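Local coordinates for conserved hypothetical protein (Agrobacterium tumefaciens, PDB 2FEX) that is of unknown function but belongs to the DJ-1/PfpI family, whose members typically carry a reactive cysteine on a sharp turn between strand and helix, at residues A[66-71]-A[96-101]. Sequence-based numbering, arbitrary orientation.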
loop_
_atom_site.group_PDB
_atom_site.type_symbol
_atom_site.label_atom_id
_atom_site.label_comp_id
_atom_site.label_asym_id
_atom_site.label_seq_id
_atom_site.Cartn_x
_atom_site.Cartn_y
_atom_site.Cartn_z
ATOM N N ALA A 66 -11.068 -7.543 -14.951
ATOM C CA ALA A 66 -11.052 -8.019 -13.556
ATOM C C ALA A 66 -11.614 -6.949 -12.654
ATOM O O ALA A 66 -11.440 -5.753 -12.921
ATOM C CB ALA A 66 -9.612 -8.388 -13.147
ATOM N N LEU A 67 -12.297 -7.392 -11.610
ATOM C CA LEU A 67 -12.831 -6.510 -10.561
ATOM C C LEU A 67 -12.136 -6.887 -9.262
ATOM O O LEU A 67 -12.207 -8.035 -8.784
ATOM C CB LEU A 67 -14.321 -6.761 -10.414
ATOM C CG LEU A 67 -14.991 -6.093 -9.228
ATOM C CD1 LEU A 67 -14.938 -4.544 -9.470
ATOM C CD2 LEU A 67 -16.455 -6.583 -9.087
ATOM N N VAL A 68 -11.434 -5.923 -8.682
ATOM C CA VAL A 68 -10.601 -6.179 -7.480
ATOM C C VAL A 68 -11.136 -5.304 -6.372
ATOM O O VAL A 68 -11.265 -4.085 -6.555
ATOM C CB VAL A 68 -9.121 -5.830 -7.744
ATOM C CG1 VAL A 68 -8.299 -5.945 -6.456
ATOM C CG2 VAL A 68 -8.564 -6.768 -8.835
ATOM N N ILE A 69 -11.497 -5.938 -5.258
ATOM C CA ILE A 69 -12.166 -5.225 -4.153
ATOM C C ILE A 69 -11.276 -5.264 -2.892
ATOM O O ILE A 69 -11.165 -6.311 -2.246
ATOM C CB ILE A 69 -13.580 -5.796 -3.886
ATOM C CG1 ILE A 69 -14.360 -5.966 -5.186
ATOM C CG2 ILE A 69 -14.291 -4.905 -2.872
ATOM C CD1 ILE A 69 -15.706 -6.676 -4.934
ATOM N N PRO A 70 -10.610 -4.132 -2.540
ATOM C CA PRO A 70 -9.835 -4.127 -1.289
ATOM C C PRO A 70 -10.771 -4.098 -0.060
ATOM O O PRO A 70 -11.953 -3.631 -0.136
ATOM C CB PRO A 70 -9.049 -2.781 -1.305
ATOM C CG PRO A 70 -9.956 -1.875 -2.239
ATOM C CD PRO A 70 -10.528 -2.867 -3.299
ATOM N N GLY A 71 -10.264 -4.541 1.082
ATOM C CA GLY A 71 -11.000 -4.383 2.320
ATOM C C GLY A 71 -10.867 -3.004 2.919
ATOM O O GLY A 71 -10.512 -2.030 2.199
ATOM N N LEU A 96 -12.672 -12.261 -13.859
ATOM C CA LEU A 96 -12.070 -12.439 -12.531
ATOM C C LEU A 96 -12.702 -11.493 -11.510
ATOM O O LEU A 96 -12.837 -10.301 -11.805
ATOM C CB LEU A 96 -10.571 -12.069 -12.626
ATOM C CG LEU A 96 -9.776 -12.012 -11.325
ATOM C CD1 LEU A 96 -9.837 -13.425 -10.675
ATOM C CD2 LEU A 96 -8.310 -11.642 -11.652
ATOM N N VAL A 97 -13.069 -12.015 -10.343
ATOM C CA VAL A 97 -13.505 -11.147 -9.217
ATOM C C VAL A 97 -12.559 -11.462 -8.041
ATOM O O VAL A 97 -12.363 -12.643 -7.768
ATOM C CB VAL A 97 -14.972 -11.378 -8.831
ATOM C CG1 VAL A 97 -15.309 -10.608 -7.558
ATOM C CG2 VAL A 97 -15.846 -10.875 -9.977
ATOM N N ALA A 98 -11.953 -10.455 -7.403
ATOM C CA ALA A 98 -10.918 -10.733 -6.366
ATOM C C ALA A 98 -11.322 -9.871 -5.175
ATOM O O ALA A 98 -11.657 -8.657 -5.346
ATOM C CB ALA A 98 -9.543 -10.301 -6.831
ATOM N N GLY A 99 -11.256 -10.454 -3.982
ATOM C CA GLY A 99 -11.572 -9.699 -2.766
ATOM C C GLY A 99 -10.616 -10.096 -1.670
ATOM O O GLY A 99 -10.307 -11.277 -1.510
ATOM N N ILE A 100 -10.160 -9.078 -0.928
ATOM C CA ILE A 100 -9.200 -9.301 0.168
ATOM C C ILE A 100 -9.778 -8.772 1.492
ATOM O O ILE A 100 -10.561 -7.737 1.545
ATOM C CB ILE A 100 -7.836 -8.681 -0.219
ATOM C CG1 ILE A 100 -6.833 -8.814 0.947
ATOM C CG2 ILE A 100 -8.030 -7.162 -0.596
ATOM C CD1 ILE A 100 -5.344 -8.589 0.452
ATOM N N CYS A 101 -9.428 -9.469 2.560
ATOM C CA CYS A 101 -9.726 -9.008 3.923
ATOM C C CYS A 101 -11.276 -8.918 4.111
ATOM O O CYS A 101 -12.019 -9.873 3.744
ATOM C CB CYS A 101 -8.994 -7.644 4.151
ATOM S SG CYS A 101 -8.905 -6.999 5.847
#
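With CG1 anti to the backbone N (chi1 176°), Ile100 is left with CG2 between its own N and carbonyl carbon, and this methyl lies 3.6 Å from Pro70 CA. Leu96 likewise sets CG anti to its N and lays CD2 against Ala66 CB at 3.8 Å; alanine leaves room there for the branched leucine. On the same face Val68 CG2 approaches Ala98 CB, again a branched residue beside a small one, and Phe161 of helix 158-168 packs over both. Leu67 and Val97 turn to the other face, where both touch Phe90 of helix 84-92, and Ile69 meets Ala103 and Leu107 of helix 102-109. The backbones run parallel, their bonds alternating direction: Leu67 N gives to Leu96 O, Ala98 N to Leu67 O, Ile69 N to Ala98 O at 2.7 Å, and Ile100 N to Ile69 O. These are adjacent central strands of the flavodoxin-like alpha/beta sandwich of the DJ-1/PfpI family, joined by a right-handed crossover through helices 74-77 and 84-92. Past the last bond, Gly71 fits close beside the turn because a side chain would run into Cys101 CB; its N is hydrogen-bonded to Glu16 OE1, Ile100 O being too poorly angled. Cys101, strained at phi 62° and psi -131°, sits at the N-cap position of helix 102-109 in what is probably the family's nucleophile elbow, with Gly99 and Ala103 as its small neighbours.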